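Local coordinates for ribonucleoside-diphosphate reductase subunit beta (Clostridium botulinum, PDB 6ZJK), which forms the iron-binding R2 subunit of a ribonucleotide reductase, the enzyme that reduces ribonucleoside diphosphates to their deoxy forms, at residues Y216-A219 with K223-A226; E189-L194 with E262-E267. All coordinates share one frame; numbering follows the deposited sequence.

Contact 1: Y216-A219 with K223-A226; sequences YTLA and KMTA
Lys223 N donates to Leu218 O over 3.2 Å across the short turn that joins helix 190-220 to helix 225-255, two long helices of the ferritin-like bundle of R2 proteins. The bond runs five residues back along the chain. It is fairly straight at the hydrogen (160°), but the amide stands well above the carbonyl plane of Leu218, away from its lone pairs. The carbonyl of Lys223 also turns to the helix end: Lys223 O lies 3.3 Å from Ala219 CA in a CH...O contact and 3.6 Å from Leu218 CB. Ala219 N is nearby too, at too poor an angle to bond. On the flank of the bonded carbonyl, Lys223 CB comes within 3.8 Å of Leu218 O.

The next shell is apolar and looser. Leu218 CD1 reaches Met224 CG at 4.3 Å, while the methyl of Ala219 lies against the start of the second helix, its CB 4.1 Å from Thr225 CA. A chi1 of 41° puts Thr225 OG1 between the backbone N and the carbonyl carbon, and turns CG2 back to the last turn of the preceding helix, 4.0 Å from Ala219 O. Met224, the N-cap residue of helix 225-255, has a left-handed backbone (phi 56°) at the last position before the new helix starts.

Further out, helix 79-84 holds the turn: Gln84 OE1 accepts from Met224 N, and Asp81 OD1 from Ala226 N. Phe334 and Ser228 touch the Ala219 side chain. The extended Lys223 side chain leads away from helix 190-220 to a salt bridge between its NZ and Glu92 OE2.

Contact 2: E189-L194 with E262-E267; sequences EIHNFL and EELEEE
With chi1 at -179°, Leu264 holds CG anti to its backbone N, and its two methyls face helix 190-220, where Leu194, with CG anti to the carbonyl carbon (chi1 -65°), meets it. The two side chains cross at about a right angle, branch against branch, Leu194 CD1 lying 3.8 Å from Leu264 CD2. The other methyl of Leu264 serves a second partner: CD1 sits at the edge of the His191 imidazole, near its plane, 4.3 Å from CD2 of that ring.

This is a sparse helix-helix contact between the N-terminal turns of two helices of the R2 bundle, with 8.8 Å between His191 CA and Leu264 CA. Glu189, the N-cap of helix 190-220, positions the histidine. Its OE1 accepts from His191 ND1 at 2.7 Å through the syn lone pair, in the ring plane and nearly straight (161°), which should fix the ring's rotation. Its OE2 takes Asn192 N at 3.2 Å, nearly along the C-O axis, and a weak bond from His191 N. Ile259 and Phe260, in the loop leading to helix 262-287, also touch the Leu194 side chain.

In the fold
The two contacts mark the two ends of helix 190-220: contact 2 involves its first turn, contact 1 its last turn and the start of helix 225-255. Their centres are 40 Å apart, on opposite sides of the chain's centre, with nearest atoms about 27 Å apart. Along the chain, 189-194 comes first, then 216-219 and 223-226, and finally 262-267, so contact 1 is nested inside the loop that contact 2 closes. Helix 225-255 connects them on the return path and is followed by helix 262-287. Iron ligands lie on the long helices between the contacts: Glu204 on helix 190-220, Glu238 and His241 on helix 225-255.

Contact 1: Y216-A219 with K223-A226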
loop_
_atom_site.group_PDB
_atom_site.type_symbol
_atom_site.label_atom_id
_atom_site.label_comp_id
_atom_site.label_asym_id
_atom_site.label_seq_id
_atom_site.Cartn_x
_atom_site.Cartn_y
_atom_site.Cartn_z
ATOM N N TYR A 216 2.157 23.685 -14.463
ATOM C CA TYR A 216 2.404 24.989 -13.857
ATOM C C TYR A 216 2.515 26.081 -14.919
ATOM O O TYR A 216 2.051 27.208 -14.702
ATOM C CB TYR A 216 3.677 24.959 -12.991
ATOM C CG TYR A 216 3.630 23.964 -11.827
ATOM C CD1 TYR A 216 2.410 23.468 -11.350
ATOM C CD2 TYR A 216 4.803 23.536 -11.197
ATOM C CE1 TYR A 216 2.354 22.545 -10.305
ATOM C CE2 TYR A 216 4.760 22.609 -10.122
ATOM C CZ TYR A 216 3.539 22.125 -9.677
ATOM O OH TYR A 216 3.490 21.211 -8.615
ATOM N N THR A 217 3.123 25.770 -16.070
ATOM C CA THR A 217 3.209 26.762 -17.142
ATOM C C THR A 217 1.824 27.119 -17.673
ATOM O O THR A 217 1.569 28.285 -17.984
ATOM C CB THR A 217 4.123 26.283 -18.277
ATOM O OG1 THR A 217 5.480 26.223 -17.807
ATOM C CG2 THR A 217 4.071 27.239 -19.461
ATOM N N LEU A 218 0.914 26.133 -17.786
ATOM C CA LEU A 218 -0.458 26.450 -18.190
ATOM C C LEU A 218 -1.132 27.348 -17.163
ATOM O O LEU A 218 -1.657 28.419 -17.504
ATOM C CB LEU A 218 -1.281 25.169 -18.387
ATOM C CG LEU A 218 -1.072 24.315 -19.641
ATOM C CD1 LEU A 218 -2.102 23.190 -19.698
ATOM C CD2 LEU A 218 -1.139 25.200 -20.888
ATOM N N ALA A 219 -1.091 26.931 -15.884
ATOM C CA ALA A 219 -1.748 27.659 -14.798
ATOM C C ALA A 219 -1.173 29.050 -14.596
ATOM O O ALA A 219 -1.898 29.961 -14.178
ATOM C CB ALA A 219 -1.625 26.876 -13.490
ATOM N N LYS A 223 -4.800 29.099 -17.345
ATOM C CA LYS A 223 -5.449 27.963 -17.989
ATOM C C LYS A 223 -5.286 26.717 -17.118
ATOM O O LYS A 223 -4.174 26.402 -16.678
ATOM C CB LYS A 223 -4.860 27.746 -19.393
ATOM C CG LYS A 223 -5.091 28.931 -20.371
ATOM C CD LYS A 223 -4.199 28.878 -21.645
ATOM C CE LYS A 223 -4.479 30.060 -22.595
ATOM N NZ LYS A 223 -3.444 30.278 -23.666
ATOM N N MET A 224 -6.398 26.005 -16.877
ATOM C CA MET A 224 -6.403 24.749 -16.113
ATOM C C MET A 224 -5.787 24.918 -14.727
ATOM O O MET A 224 -4.906 24.159 -14.330
ATOM C CB MET A 224 -5.688 23.622 -16.870
ATOM C CG MET A 224 -6.194 23.438 -18.300
ATOM S SD MET A 224 -7.972 23.090 -18.470
ATOM C CE MET A 224 -8.083 21.419 -17.789
ATOM N N THR A 225 -6.269 25.916 -13.976
ATOM C CA THR A 225 -5.641 26.239 -12.695
ATOM C C THR A 225 -5.895 25.163 -11.642
ATOM O O THR A 225 -5.013 24.863 -10.836
ATOM C CB THR A 225 -6.153 27.583 -12.186
ATOM O OG1 THR A 225 -7.553 27.653 -12.424
ATOM C CG2 THR A 225 -5.501 28.720 -12.962
ATOM N N ALA A 226 -7.092 24.569 -11.623
ATOM C CA ALA A 226 -7.363 23.584 -10.577
ATOM C C ALA A 226 -6.692 22.251 -10.870
ATOM O O ALA A 226 -6.368 21.508 -9.938
ATOM C CB ALA A 226 -8.867 23.387 -10.394
#

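Contact 2: E189-L194 with E262-E267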
loop_
_atom_site.group_PDB
_atom_site.type_symbol
_atom_site.label_atom_id
_atom_site.label_comp_id
_atom_site.label_asym_id
_atom_site.label_seq_id
_atom_site.Cartn_x
_atom_site.Cartn_y
_atom_site.Cartn_z
ATOM N N GLU A 189 18.497 -10.643 -8.918
ATOM C CA GLU A 189 19.922 -10.603 -8.623
ATOM C C GLU A 189 20.289 -9.226 -8.071
ATOM O O GLU A 189 19.597 -8.233 -8.319
ATOM C CB GLU A 189 20.711 -10.935 -9.902
ATOM C CG GLU A 189 22.203 -11.169 -9.738
ATOM C CD GLU A 189 23.012 -9.899 -9.891
ATOM O OE1 GLU A 189 24.154 -9.849 -9.381
ATOM O OE2 GLU A 189 22.507 -8.960 -10.547
ATOM N N ILE A 190 21.408 -9.160 -7.338
ATOM C CA ILE A 190 21.634 -7.913 -6.605
ATOM C C ILE A 190 21.927 -6.751 -7.551
ATOM O O ILE A 190 21.428 -5.636 -7.355
ATOM C CB ILE A 190 22.755 -8.079 -5.560
ATOM C CG1 ILE A 190 23.001 -6.748 -4.851
ATOM C CG2 ILE A 190 24.046 -8.573 -6.194
ATOM C CD1 ILE A 190 21.925 -6.376 -3.853
ATOM N N HIS A 191 22.610 -6.963 -8.680
ATOM C CA HIS A 191 22.892 -5.846 -9.578
ATOM C C HIS A 191 21.616 -5.349 -10.248
ATOM O O HIS A 191 21.404 -4.135 -10.371
ATOM C CB HIS A 191 23.932 -6.248 -10.617
ATOM C CG HIS A 191 25.296 -6.448 -10.039
ATOM N ND1 HIS A 191 25.762 -7.689 -9.655
ATOM C CD2 HIS A 191 26.270 -5.564 -9.715
ATOM C CE1 HIS A 191 26.980 -7.565 -9.160
ATOM N NE2 HIS A 191 27.309 -6.286 -9.181
ATOM N N ASN A 192 20.753 -6.272 -10.688
ATOM C CA ASN A 192 19.453 -5.872 -11.213
ATOM C C ASN A 192 18.631 -5.133 -10.167
ATOM O O ASN A 192 17.852 -4.232 -10.506
ATOM C CB ASN A 192 18.688 -7.091 -11.722
ATOM C CG ASN A 192 19.348 -7.728 -12.929
ATOM O OD1 ASN A 192 20.111 -7.080 -13.644
ATOM N ND2 ASN A 192 19.028 -8.991 -13.184
ATOM N N PHE A 193 18.806 -5.479 -8.913
ATOM C CA PHE A 193 18.067 -4.854 -7.837
ATOM C C PHE A 193 18.491 -3.415 -7.653
ATOM O O PHE A 193 17.654 -2.559 -7.557
ATOM C CB PHE A 193 18.217 -5.683 -6.564
ATOM C CG PHE A 193 17.561 -5.097 -5.363
ATOM C CD1 PHE A 193 16.219 -5.205 -5.172
ATOM C CD2 PHE A 193 18.303 -4.476 -4.410
ATOM C CE1 PHE A 193 15.617 -4.668 -4.062
ATOM C CE2 PHE A 193 17.717 -3.927 -3.301
ATOM C CZ PHE A 193 16.370 -4.032 -3.124
ATOM N N LEU A 194 19.789 -3.151 -7.640
ATOM C CA LEU A 194 20.305 -1.805 -7.469
ATOM C C LEU A 194 20.044 -0.899 -8.662
ATOM O O LEU A 194 19.833 0.268 -8.503
ATOM C CB LEU A 194 21.779 -1.823 -7.144
ATOM C CG LEU A 194 22.200 -2.457 -5.830
ATOM C CD1 LEU A 194 23.701 -2.545 -5.741
ATOM C CD2 LEU A 194 21.644 -1.714 -4.643
ATOM N N GLU A 262 33.471 1.713 -7.733
ATOM C CA GLU A 262 33.718 2.835 -8.633
ATOM C C GLU A 262 32.896 2.691 -9.903
ATOM O O GLU A 262 32.508 3.693 -10.510
ATOM C CB GLU A 262 35.205 2.981 -8.956
ATOM C CG GLU A 262 35.618 4.427 -9.202
ATOM C CD GLU A 262 37.030 4.735 -8.713
ATOM O OE1 GLU A 262 37.190 5.622 -7.844
ATOM O OE2 GLU A 262 37.984 4.077 -9.189
ATOM N N GLU A 263 32.976 1.456 -10.396
ATOM C CA GLU A 263 32.379 1.177 -11.694
ATOM C C GLU A 263 30.859 1.198 -11.604
ATOM O O GLU A 263 30.193 1.835 -12.422
ATOM C CB GLU A 263 32.863 -0.185 -12.216
ATOM C CG GLU A 263 32.976 -0.313 -13.749
ATOM C CD GLU A 263 31.843 -1.131 -14.403
ATOM O OE1 GLU A 263 31.354 -0.744 -15.486
ATOM O OE2 GLU A 263 31.442 -2.168 -13.831
ATOM N N LEU A 264 30.271 0.594 -10.565
ATOM C CA LEU A 264 28.808 0.616 -10.491
ATOM C C LEU A 264 28.284 2.029 -10.251
ATOM O O LEU A 264 27.233 2.407 -10.785
ATOM C CB LEU A 264 28.296 -0.353 -9.420
ATOM C CG LEU A 264 26.762 -0.356 -9.367
ATOM C CD1 LEU A 264 26.247 -1.294 -10.445
ATOM C CD2 LEU A 264 26.230 -0.791 -8.023
ATOM N N GLU A 265 28.987 2.859 -9.479
ATOM C CA GLU A 265 28.548 4.241 -9.338
ATOM C C GLU A 265 28.595 4.977 -10.675
ATOM O O GLU A 265 27.732 5.819 -10.944
ATOM C CB GLU A 265 29.398 4.965 -8.293
ATOM C CG GLU A 265 29.375 4.294 -6.914
ATOM C CD GLU A 265 29.875 5.200 -5.799
ATOM O OE1 GLU A 265 30.945 5.848 -5.965
ATOM O OE2 GLU A 265 29.197 5.253 -4.745
ATOM N N GLU A 266 29.557 4.645 -11.543
ATOM C CA GLU A 266 29.557 5.270 -12.866
ATOM C C GLU A 266 28.383 4.772 -13.700
ATOM O O GLU A 266 27.772 5.547 -14.442
ATOM C CB GLU A 266 30.883 5.001 -13.587
ATOM C CG GLU A 266 31.089 5.834 -14.860
ATOM C CD GLU A 266 30.971 7.334 -14.602
ATOM O OE1 GLU A 266 31.459 7.811 -13.553
ATOM O OE2 GLU A 266 30.397 8.048 -15.453
ATOM N N GLU A 267 28.000 3.503 -13.540
ATOM C CA GLU A 267 26.813 3.051 -14.263
ATOM C C GLU A 267 25.556 3.780 -13.787
ATOM O O GLU A 267 24.694 4.146 -14.595
ATOM C CB GLU A 267 26.673 1.538 -14.086
ATOM C CG GLU A 267 27.923 0.746 -14.346
ATOM C CD GLU A 267 27.665 -0.749 -14.283
ATOM O OE1 GLU A 267 26.526 -1.176 -14.600
ATOM O OE2 GLU A 267 28.592 -1.493 -13.891
#